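Side-chain contacts in phage-related protein (Bacillus cereus, PDB 4JG2), which is of unknown function but, as a member of the phage Enc34 single-stranded DNA-binding protein family, probably binds single-stranded DNA: residues V68-P71 with T77-A80; A83-A88 with K107-D112; L162-F167 with K173-G178. All coordinates share one frame; numbering follows the deposited sequence. Where two conformers were deposited one is given.

Interaction 1 (V68-P71 with T77-A80); sequences VLIP and TINA
Thr77 meets Ile70 through its methyl: CG2 of Thr77 lies 4.0 Å from CG2 of Ile70, and the two side chains run obliquely past one another. The torsion of the threonine sorts its two branches. With chi1 at -58°, CG2 stands opposite the backbone N and is the branch that touches the strand residue, while OG1 sits beside the backbone N and is hydrogen-bonded to OD2 of Asp74, three residues earlier in the chain. The polar branch is thus satisfied close to the start of helix 75-96, and the methyl is left to the apolar contact.

This is a helix laid against a beta-sheet. Strand 63-71, an inner strand of a four-stranded antiparallel sheet, ends at Pro71, and a short connection leads straight into helix 75-96. The nearest CA atoms of the two segments, those of Ile70 and Ile78, are 7.7 Å apart, a separation bridged by side chains; no hydrogen bond passes between the segments.

Ile78 follows and uses two atoms of one branch. Its CG1 rests 4.0 Å from Ile70 CG2, so that this single methyl of Ile70 serves both helix residues. Further out along the same branch, CD1 of Ile78 reaches the backbone carbonyl of Pro71, 3.7 Å from its O, a van der Waals contact of a methyl with a carbonyl oxygen. A nearly extended chi2 of 161° carries CD1 beyond CG1 to that carbonyl. Both isoleucines are buried, and both also touch strand 125-132, the next strand of the sheet: Ile70 packs on Val128 and Ile78 on Tyr126. Backbone hydrogen bonding between Ile70 and Tyr126 ties the two strands together beneath the helix.

Interaction 2 (A83-A88 with K107-D112); sequences AAVDAA and KLPLRD
Val85 puts both of its methyls to work against the segment 107-112. The closer meeting is with Pro109: CG2 of Val85 points at ring carbon CG of Pro109, at 3.6 Å, and the neighbouring ring carbon CD lies 3.9 Å from the same methyl. The other branch, CG1, meets CD2 of Leu108 at 4.0 Å, the two side chains crossing at about a right angle. A chi1 of 168° divides the valine in this way, CG1 lying opposite the backbone N and CG2 opposite the carbonyl carbon.

Away from this buried valine the contact is looser. Leu108 and Pro109 are partly exposed, and no hydrogen bond spans the two segments. Polar order lies within 107-112 instead: Arg111 NH1 donates to Leu108 O at 2.8 Å with an N-H...O angle of 153°, the acceptor lying in the guanidinium plane. NH2 of the same arginine forms a salt bridge with Glu116, which probably helps to fix its orientation.

Helix 75-96 packs here on a loop leading into strand 111-112, outermost of its sheet within this chain, while Phe164 of strand 157-169 touches both Val85 and Pro109.

Interaction 3 (L162-F167 with K173-G178); sequences LNFYAF and KGVACG
Cys177 SG lies obliquely to the Phe164 ring, 4.1 Å from its centroid, in a sulfur-aromatic contact; CD2 of Leu162 approaches the same sulfur to 3.7 Å. On the side of the hairpin that carries Phe164, Val175 and Cys177, all three buried, CG1 of Val175 comes to the edge of the Phe164 ring, near its plane.

The other side carries Tyr165 and Phe167, with Ala176 CB between them. That methyl stands over one face of the tyrosine ring in a CH-pi contact, 4.1 Å from its centroid, and touches Phe167 CD1 at 3.7 Å. Lys173 CA stands over one face of the Phe167 ring, offset toward its rim, in a second CH-pi contact, 4.2 Å from the centroid. Both aromatic side chains have CG between the backbone N and the carbonyl carbon (chi1 61° for Tyr165, 80° for Phe167), which turns their rings over the partner strand. A water joins Tyr165 OH to Cys177 O.

Reciprocal backbone hydrogen bonds pair Asn163 with Gly178, Tyr165 with Ala176 and Phe167 with Gly174, the register of an antiparallel beta-hairpin. Segments 162-167 and 175-178 run at 153°, close to antiparallel, the chain turning a corner at Gly174.

Leu162 bonds through its backbone to Val38 of strand 37-39 and Phe164 to Thr36, just before that strand; helix 75-96 packs on Phe164 and Val175, and strand 125-132 touches Leu162 and Cys177.

Overall arrangement
Interactions 1 and 2 share helix 75-96, the first by its early turns against an inner strand and the second, further along, against a loop. Both lack hydrogen bonds between their segments and rest mainly on apolar side chains, but interaction 1 is buried and interaction 2 only partly so; Ile70 CD1 lies 4.3 Å from Leu110 CD1. Interaction 3 buries far more surface, 577 Å² against 129 and 112 Å², and adds a hydrogen-bonded backbone ladder; one side faces the core and the other carries exposed Tyr165. It adjoins interaction 2: Pro109 CG lies 3.7 Å from Phe164 CE2, and Lys107 probably hydrogen-bonds through its backbone to Lys173 and Val175. Interaction 1 meets it more loosely, through Val68 and Leu162.

Interaction 1 (V68-P71 with T77-A80)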
ATOM      1  N   VAL A  68      -3.710   0.275   2.953  1.00  7.53           N
ATOM      2  CA  VAL A  68      -4.081   1.562   2.470  1.00  7.28           C
ATOM      3  C   VAL A  68      -5.548   1.515   2.035  1.00  7.22           C
ATOM      4  O   VAL A  68      -5.920   0.730   1.135  1.00  8.73           O
ATOM      5  CB  VAL A  68      -3.153   1.801   1.254  1.00 11.76           C
ATOM      6  CG1 VAL A  68      -3.376   3.127   0.631  1.00 11.73           C
ATOM      7  CG2 VAL A  68      -1.658   1.629   1.630  1.00 13.45           C
ATOM      8  N   LEU A  69      -6.380   2.345   2.666  1.00  6.95           N
ATOM      9  CA  LEU A  69      -7.809   2.399   2.418  1.00  7.09           C
ATOM     10  C   LEU A  69      -8.116   3.486   1.424  1.00  7.88           C
ATOM     11  O   LEU A  69      -7.879   4.674   1.706  1.00  8.35           O
ATOM     12  CB  LEU A  69      -8.556   2.614   3.730  1.00  8.68           C
ATOM     13  CG  LEU A  69      -8.323   1.625   4.842  1.00  9.94           C
ATOM     14  CD1 LEU A  69      -9.146   1.976   6.062  1.00 11.09           C
ATOM     15  CD2 LEU A  69      -8.411   0.191   4.513  1.00 17.12           C
ATOM     16  N   ILE A  70      -8.647   3.104   0.276  1.00  7.60           N
ATOM     17  CA  ILE A  70      -8.934   4.006  -0.839  1.00  7.83           C
ATOM     18  C   ILE A  70     -10.439   4.131  -1.013  1.00  7.53           C
ATOM     19  O   ILE A  70     -11.111   3.144  -1.303  1.00  8.09           O
ATOM     20  CB  ILE A  70      -8.318   3.397  -2.117  1.00  9.18           C
ATOM     21  CG1 ILE A  70      -6.782   3.251  -1.938  1.00 11.91           C
ATOM     22  CG2 ILE A  70      -8.633   4.240  -3.362  1.00 10.72           C
ATOM     23  CD1 ILE A  70      -6.143   2.158  -2.671  1.00 17.13           C
ATOM     24  N   PRO A  71     -10.980   5.327  -0.757  1.00  7.95           N
ATOM     25  CA  PRO A  71     -12.427   5.418  -0.887  1.00  8.29           C
ATOM     26  C   PRO A  71     -12.892   5.007  -2.278  1.00  8.56           C
ATOM     27  O   PRO A  71     -12.253   5.382  -3.255  1.00  9.93           O
ATOM     28  CB  PRO A  71     -12.722   6.891  -0.557  1.00 12.17           C
ATOM     29  CG  PRO A  71     -11.478   7.522  -0.246  1.00 14.64           C
ATOM     30  CD  PRO A  71     -10.352   6.593  -0.345  1.00  9.23           C
ATOM     31  N   THR A  77      -7.622   7.612  -8.306  1.00 10.87           N
ATOM     32  CA  THR A  77      -6.682   6.684  -7.760  1.00  9.48           C
ATOM     33  C   THR A  77      -7.006   5.256  -8.171  1.00  8.91           C
ATOM     34  O   THR A  77      -6.100   4.485  -8.505  1.00  9.45           O
ATOM     35  CB  THR A  77      -6.667   6.792  -6.211  1.00 10.02           C
ATOM     36  OG1 THR A  77      -6.333   8.139  -5.846  1.00 12.48           O
ATOM     37  CG2 THR A  77      -5.691   5.818  -5.580  1.00 10.98           C
ATOM     38  N   ILE A  78      -8.289   4.875  -8.128  1.00  9.34           N
ATOM     39  CA  ILE A  78      -8.662   3.528  -8.489  1.00  9.33           C
ATOM     40  C   ILE A  78      -8.251   3.245  -9.955  1.00  9.97           C
ATOM     41  O   ILE A  78      -7.712   2.173 -10.272  1.00  9.79           O
ATOM     42  CB  ILE A  78     -10.159   3.313  -8.273  1.00  9.85           C
ATOM     43  CG1 ILE A  78     -10.488   3.431  -6.792  1.00 11.39           C
ATOM     44  CG2 ILE A  78     -10.648   1.988  -8.900  1.00 11.48           C
ATOM     45  CD1 ILE A  78     -11.967   3.681  -6.546  1.00 14.11           C
ATOM     46  N   ASN A  79      -8.568   4.161 -10.851  1.00  9.33           N
ATOM     47  CA  ASN A  79      -8.214   3.953 -12.261  1.00 10.03           C
ATOM     48  C   ASN A  79      -6.714   3.852 -12.433  1.00 10.31           C
ATOM     49  O   ASN A  79      -6.253   3.018 -13.221  1.00 10.93           O
ATOM     50  CB  ASN A  79      -8.799   5.107 -13.124  1.00 11.09           C
ATOM     51  CG  ASN A  79     -10.329   5.049 -13.231  1.00 12.53           C
ATOM     52  OD1 ASN A  79     -10.933   3.985 -13.228  1.00 18.71           O
ATOM     53  ND2 ASN A  79     -10.950   6.200 -13.372  1.00 14.70           N
ATOM     54  N   ALA A  80      -5.951   4.659 -11.697  1.00  8.99           N
ATOM     55  CA  ALA A  80      -4.505   4.598 -11.772  1.00  9.57           C
ATOM     56  C   ALA A  80      -3.979   3.251 -11.282  1.00  8.51           C
ATOM     57  O   ALA A  80      -3.065   2.693 -11.870  1.00  9.49           O
ATOM     58  CB  ALA A  80      -3.857   5.732 -11.005  1.00 10.48           C
TER

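Interaction 2 (A83-A88 with K107-D112)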
ATOM      1  N   ALA A  83      -4.682   0.516 -13.913  1.00  9.66           N
ATOM      2  CA  ALA A  83      -3.720   0.667 -15.040  1.00 10.68           C
ATOM      3  C   ALA A  83      -2.340   0.169 -14.609  1.00 10.89           C
ATOM      4  O   ALA A  83      -1.647  -0.515 -15.371  1.00 11.43           O
ATOM      5  CB  ALA A  83      -3.601   2.135 -15.489  1.00 12.78           C
ATOM      6  N   ALA A  84      -1.935   0.432 -13.356  1.00  9.44           N
ATOM      7  CA  ALA A  84      -0.624   0.005 -12.855  1.00  9.56           C
ATOM      8  C   ALA A  84      -0.518  -1.512 -12.692  1.00  8.57           C
ATOM      9  O   ALA A  84       0.545  -2.096 -12.942  1.00  9.17           O
ATOM     10  CB  ALA A  84      -0.300   0.710 -11.553  1.00 10.64           C
ATOM     11  N   VAL A  85      -1.627  -2.146 -12.272  1.00  8.79           N
ATOM     12  CA  VAL A  85      -1.666  -3.576 -12.165  1.00 10.03           C
ATOM     13  C   VAL A  85      -1.486  -4.232 -13.534  1.00  9.81           C
ATOM     14  O   VAL A  85      -0.717  -5.154 -13.666  1.00 10.10           O
ATOM     15  CB  VAL A  85      -2.945  -4.031 -11.422  1.00 10.59           C
ATOM     16  CG1 VAL A  85      -3.181  -5.523 -11.522  1.00 12.87           C
ATOM     17  CG2 VAL A  85      -2.876  -3.604  -9.958  1.00 11.11           C
ATOM     18  N   ASP A  86      -2.223  -3.726 -14.505  1.00  9.50           N
ATOM     19  CA  ASP A  86      -2.044  -4.198 -15.883  1.00 11.41           C
ATOM     20  C   ASP A  86      -0.611  -3.987 -16.390  1.00 10.76           C
ATOM     21  O   ASP A  86      -0.043  -4.852 -17.067  1.00 12.51           O
ATOM     22  CB  ASP A  86      -3.097  -3.630 -16.810  1.00 12.93           C
ATOM     23  CG  ASP A  86      -4.482  -4.254 -16.603  1.00 14.01           C
ATOM     24  OD1 ASP A  86      -4.589  -5.463 -16.240  1.00 17.14           O
ATOM     25  OD2 ASP A  86      -5.471  -3.523 -16.857  1.00 17.96           O
ATOM     26  N   ALA A  87      -0.034  -2.810 -16.091  1.00 10.58           N
ATOM     27  CA  ALA A  87       1.339  -2.544 -16.511  1.00 11.03           C
ATOM     28  C   ALA A  87       2.320  -3.488 -15.833  1.00  9.21           C
ATOM     29  O   ALA A  87       3.287  -3.957 -16.434  1.00 12.14           O
ATOM     30  CB  ALA A  87       1.717  -1.090 -16.298  1.00 11.91           C
ATOM     31  N   ALA A  88       2.082  -3.831 -14.584  1.00  9.59           N
ATOM     32  CA  ALA A  88       2.914  -4.798 -13.855  1.00  9.39           C
ATOM     33  C   ALA A  88       2.888  -6.148 -14.508  1.00  9.23           C
ATOM     34  O   ALA A  88       3.907  -6.836 -14.622  1.00 11.10           O
ATOM     35  CB  ALA A  88       2.513  -4.836 -12.383  1.00  8.90           C
ATOM     36  N   LYS A 107      -3.243 -13.582  -8.012  1.00 12.04           N
ATOM     37  CA  LYS A 107      -3.548 -12.685  -6.901  1.00 11.93           C
ATOM     38  C   LYS A 107      -3.387 -11.299  -7.370  1.00 11.11           C
ATOM     39  O   LYS A 107      -2.310 -10.904  -7.869  1.00 12.33           O
ATOM     40  CB  LYS A 107      -2.614 -13.005  -5.719  1.00 15.78           C
ATOM     41  CG  LYS A 107      -2.748 -12.255  -4.434  1.00 26.13           C
ATOM     42  CD  LYS A 107      -1.942 -12.995  -3.349  1.00 32.49           C
ATOM     43  CE  LYS A 107      -1.503 -12.162  -2.172  1.00 51.05           C
ATOM     44  NZ  LYS A 107      -2.596 -11.515  -1.421  1.00 57.67           N
ATOM     45  N   LEU A 108      -4.406 -10.503  -7.171  1.00 11.61           N
ATOM     46  CA  LEU A 108      -4.409  -9.106  -7.526  1.00 11.91           C
ATOM     47  C   LEU A 108      -4.539  -8.229  -6.286  1.00 10.54           C
ATOM     48  O   LEU A 108      -5.153  -8.644  -5.312  1.00 11.75           O
ATOM     49  CB  LEU A 108      -5.545  -8.807  -8.500  1.00 14.63           C
ATOM     50  CG  LEU A 108      -5.554  -9.554  -9.810  1.00 15.94           C
ATOM     51  CD1 LEU A 108      -6.843  -9.216 -10.558  1.00 23.33           C
ATOM     52  CD2 LEU A 108      -4.338  -9.238 -10.631  1.00 19.46           C
ATOM     53  N   PRO A 109      -3.933  -7.038  -6.267  1.00  9.68           N
ATOM     54  CA  PRO A 109      -3.794  -6.271  -5.026  1.00  8.88           C
ATOM     55  C   PRO A 109      -4.947  -5.386  -4.586  1.00  8.64           C
ATOM     56  O   PRO A 109      -5.064  -5.061  -3.410  1.00  9.82           O
ATOM     57  CB  PRO A 109      -2.510  -5.443  -5.265  1.00  9.18           C
ATOM     58  CG  PRO A 109      -2.579  -5.187  -6.748  1.00  9.82           C
ATOM     59  CD  PRO A 109      -3.040  -6.518  -7.311  1.00  9.35           C
ATOM     60  N   LEU A 110      -5.805  -4.951  -5.533  1.00  8.84           N
ATOM     61  CA  LEU A 110      -6.918  -4.048  -5.117  1.00  8.48           C
ATOM     62  C   LEU A 110      -8.051  -4.885  -4.568  1.00  9.00           C
ATOM     63  O   LEU A 110      -8.776  -5.547  -5.319  1.00 11.75           O
ATOM     64  CB  LEU A 110      -7.352  -3.198  -6.289  1.00  9.85           C
ATOM     65  CG  LEU A 110      -8.336  -2.107  -5.929  1.00 10.47           C
ATOM     66  CD1 LEU A 110      -7.665  -0.965  -5.189  1.00 12.42           C
ATOM     67  CD2 LEU A 110      -9.018  -1.603  -7.178  1.00 15.68           C
ATOM     68  N   ARG A 111      -8.230  -4.865  -3.255  1.00  7.98           N
ATOM     69  CA  ARG A 111      -9.205  -5.696  -2.543  1.00  8.16           C
ATOM     70  C   ARG A 111     -10.412  -4.868  -2.161  1.00  7.60           C
ATOM     71  O   ARG A 111     -10.348  -3.649  -2.034  1.00  8.60           O
ATOM     72  CB  ARG A 111      -8.531  -6.270  -1.289  1.00  9.04           C
ATOM     73  CG  ARG A 111      -7.204  -6.950  -1.497  1.00 11.16           C
ATOM     74  CD  ARG A 111      -7.167  -7.880  -2.655  1.00 13.98           C
ATOM     75  NE  ARG A 111      -8.142  -8.935  -2.561  1.00 16.93           N
ATOM     76  CZ  ARG A 111      -8.170 -10.000  -3.338  1.00 21.60           C
ATOM     77  NH1 ARG A 111      -7.236 -10.148  -4.273  1.00 29.21           N
ATOM     78  NH2 ARG A 111      -9.074 -10.909  -3.165  1.00 25.78           N
ATOM     79  N   ASP A 112     -11.555  -5.528  -1.957  1.00  8.82           N
ATOM     80  CA  ASP A 112     -12.820  -4.869  -1.746  1.00  7.98           C
ATOM     81  C   ASP A 112     -13.164  -4.878  -0.245  1.00  8.58           C
ATOM     82  O   ASP A 112     -13.512  -5.926   0.299  1.00  9.75           O
ATOM     83  CB  ASP A 112     -13.909  -5.565  -2.568  1.00  9.93           C
ATOM     84  CG  ASP A 112     -15.214  -4.809  -2.605  1.00 11.74           C
ATOM     85  OD1 ASP A 112     -15.504  -4.096  -1.646  1.00 11.60           O
ATOM     86  OD2 ASP A 112     -16.018  -4.998  -3.526  1.00 16.93           O
TER

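Interaction 3 (L162-F167 with K173-G178)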
ATOM      1  N   LEU A 162       2.883   3.992  -3.984  1.00  8.98           N
ATOM      2  CA  LEU A 162       2.790   2.577  -4.215  1.00  9.31           C
ATOM      3  C   LEU A 162       3.429   2.161  -5.508  1.00  9.00           C
ATOM      4  O   LEU A 162       3.330   2.887  -6.506  1.00 10.90           O
ATOM      5  CB  LEU A 162       1.291   2.199  -4.333  1.00  9.97           C
ATOM      6  CG  LEU A 162       0.366   2.562  -3.164  1.00 12.06           C
ATOM      7  CD1 LEU A 162      -1.064   2.177  -3.524  1.00 13.39           C
ATOM      8  CD2 LEU A 162       0.813   1.955  -1.833  1.00 13.42           C
ATOM      9  N   ASN A 163       4.092   1.012  -5.530  0.50  9.14           N
ATOM     10  CA  ASN A 163       4.617   0.482  -6.783  0.50  9.40           C
ATOM     11  C   ASN A 163       4.128  -0.934  -6.892  0.50  8.40           C
ATOM     12  O   ASN A 163       4.173  -1.727  -5.970  0.50 12.19           O
ATOM     13  CB  ASN A 163       6.161   0.539  -6.979  0.50 12.62           C
ATOM     14  CG  ASN A 163       6.623   0.185  -8.441  0.50 15.83           C
ATOM     15  OD1 ASN A 163       6.731   1.072  -9.352  0.50 24.78           O
ATOM     16  ND2 ASN A 163       6.978  -1.105  -8.655  0.50 27.62           N
ATOM     17  N   PHE A 164       3.618  -1.237  -8.044  1.00  7.94           N
ATOM     18  CA  PHE A 164       3.079  -2.564  -8.319  1.00  7.96           C
ATOM     19  C   PHE A 164       4.035  -3.371  -9.148  1.00  7.49           C
ATOM     20  O   PHE A 164       4.628  -2.850 -10.089  1.00  9.98           O
ATOM     21  CB  PHE A 164       1.720  -2.375  -9.038  1.00  8.22           C
ATOM     22  CG  PHE A 164       0.680  -1.713  -8.146  1.00  8.19           C
ATOM     23  CD1 PHE A 164       0.499  -0.331  -8.099  1.00  8.93           C
ATOM     24  CD2 PHE A 164      -0.052  -2.461  -7.263  1.00  7.83           C
ATOM     25  CE1 PHE A 164      -0.423   0.261  -7.258  1.00  9.12           C
ATOM     26  CE2 PHE A 164      -0.969  -1.894  -6.408  1.00  8.74           C
ATOM     27  CZ  PHE A 164      -1.126  -0.529  -6.408  1.00  8.76           C
ATOM     28  N   TYR A 165       4.126  -4.656  -8.832  1.00  7.68           N
ATOM     29  CA  TYR A 165       5.086  -5.510  -9.515  1.00  7.56           C
ATOM     30  C   TYR A 165       4.626  -6.963  -9.498  1.00  6.76           C
ATOM     31  O   TYR A 165       4.015  -7.444  -8.546  1.00  7.70           O
ATOM     32  CB  TYR A 165       6.513  -5.379  -8.919  1.00  7.81           C
ATOM     33  CG  TYR A 165       6.618  -5.775  -7.467  1.00  8.17           C
ATOM     34  CD1 TYR A 165       6.385  -4.841  -6.420  1.00  9.00           C
ATOM     35  CD2 TYR A 165       6.962  -7.047  -7.091  1.00  8.22           C
ATOM     36  CE1 TYR A 165       6.534  -5.215  -5.111  1.00  9.45           C
ATOM     37  CE2 TYR A 165       7.065  -7.425  -5.750  1.00  8.39           C
ATOM     38  CZ  TYR A 165       6.852  -6.496  -4.799  1.00  8.73           C
ATOM     39  OH  TYR A 165       6.961  -6.910  -3.498  1.00 11.06           O
ATOM     40  N   ALA A 166       4.988  -7.706 -10.518  1.00  6.83           N
ATOM     41  CA  ALA A 166       4.711  -9.143 -10.610  1.00  7.13           C
ATOM     42  C   ALA A 166       5.532  -9.878  -9.593  1.00  7.20           C
ATOM     43  O   ALA A 166       6.703  -9.543  -9.350  1.00  7.79           O
ATOM     44  CB  ALA A 166       4.978  -9.676 -11.993  1.00  9.01           C
ATOM     45  N   PHE A 167       4.970 -10.967  -9.042  1.00  8.38           N
ATOM     46  CA  PHE A 167       5.705 -11.790  -8.077  1.00  9.08           C
ATOM     47  C   PHE A 167       5.253 -13.247  -8.170  1.00  8.48           C
ATOM     48  O   PHE A 167       4.144 -13.550  -8.599  1.00  9.42           O
ATOM     49  CB  PHE A 167       5.521 -11.298  -6.604  1.00  9.39           C
ATOM     50  CG  PHE A 167       4.242 -11.743  -5.980  1.00  9.67           C
ATOM     51  CD1 PHE A 167       3.045 -11.147  -6.338  1.00  9.32           C
ATOM     52  CD2 PHE A 167       4.207 -12.820  -5.116  1.00 11.39           C
ATOM     53  CE1 PHE A 167       1.856 -11.583  -5.781  1.00  9.84           C
ATOM     54  CE2 PHE A 167       3.033 -13.281  -4.579  1.00 14.30           C
ATOM     55  CZ  PHE A 167       1.840 -12.666  -4.971  1.00 11.20           C
ATOM     56  N   LYS A 173       1.037 -16.147  -6.494  1.00 14.31           N
ATOM     57  CA  LYS A 173       1.590 -15.473  -7.671  1.00 12.54           C
ATOM     58  C   LYS A 173       0.622 -14.420  -8.157  1.00 11.05           C
ATOM     59  O   LYS A 173      -0.585 -14.603  -7.945  1.00 12.94           O
ATOM     60  CB  LYS A 173       1.919 -16.491  -8.752  1.00 14.30           C
ATOM     61  CG  LYS A 173       0.658 -17.179  -9.262  1.00 17.96           C
ATOM     62  CD  LYS A 173       0.879 -18.448 -10.037  1.00 23.74           C
ATOM     63  CE  LYS A 173      -0.448 -19.015 -10.540  1.00 24.98           C
ATOM     64  NZ  LYS A 173      -0.286 -20.369 -11.094  1.00 34.86           N
ATOM     65  N   GLY A 174       1.119 -13.376  -8.805  1.00  9.56           N
ATOM     66  CA  GLY A 174       0.289 -12.311  -9.229  1.00 10.59           C
ATOM     67  C   GLY A 174       1.017 -10.983  -9.206  1.00  8.48           C
ATOM     68  O   GLY A 174       2.173 -10.895  -9.653  1.00  9.05           O
ATOM     69  N   VAL A 175       0.351  -9.960  -8.704  1.00  7.63           N
ATOM     70  CA  VAL A 175       0.850  -8.623  -8.594  1.00  7.46           C
ATOM     71  C   VAL A 175       0.791  -8.185  -7.132  1.00  7.26           C
ATOM     72  O   VAL A 175      -0.248  -8.293  -6.501  1.00  8.65           O
ATOM     73  CB  VAL A 175       0.056  -7.653  -9.476  1.00  7.70           C
ATOM     74  CG1 VAL A 175       0.559  -6.222  -9.287  1.00  9.18           C
ATOM     75  CG2 VAL A 175       0.183  -8.039 -10.911  1.00  9.07           C
ATOM     76  N   ALA A 176       1.963  -7.760  -6.629  1.00  7.47           N
ATOM     77  CA  ALA A 176       2.145  -7.273  -5.284  1.00  7.57           C
ATOM     78  C   ALA A 176       2.290  -5.768  -5.287  1.00  7.16           C
ATOM     79  O   ALA A 176       2.422  -5.125  -6.334  1.00  7.94           O
ATOM     80  CB  ALA A 176       3.374  -7.903  -4.622  1.00 10.71           C
ATOM     81  N   CYS A 177       2.250  -5.165  -4.095  1.00  8.17           N
ATOM     82  CA  CYS A 177       2.306  -3.742  -3.919  1.00  8.49           C
ATOM     83  C   CYS A 177       3.426  -3.371  -2.967  1.00  7.93           C
ATOM     84  O   CYS A 177       3.382  -3.707  -1.776  1.00  8.66           O
ATOM     85  CB  CYS A 177       1.004  -3.191  -3.441  1.00  9.58           C
ATOM     86  SG  CYS A 177       1.035  -1.389  -3.358  1.00 15.40           S
ATOM     87  N   GLY A 178       4.437  -2.678  -3.509  1.00  7.83           N
ATOM     88  CA  GLY A 178       5.500  -2.166  -2.734  1.00  7.81           C
ATOM     89  C   GLY A 178       5.170  -0.825  -2.089  1.00  7.38           C
ATOM     90  O   GLY A 178       4.673   0.091  -2.766  1.00  9.42           O
TER
HETATM   91  O   HOH W   1       4.740  -6.329  -1.572  1.00 22.32           O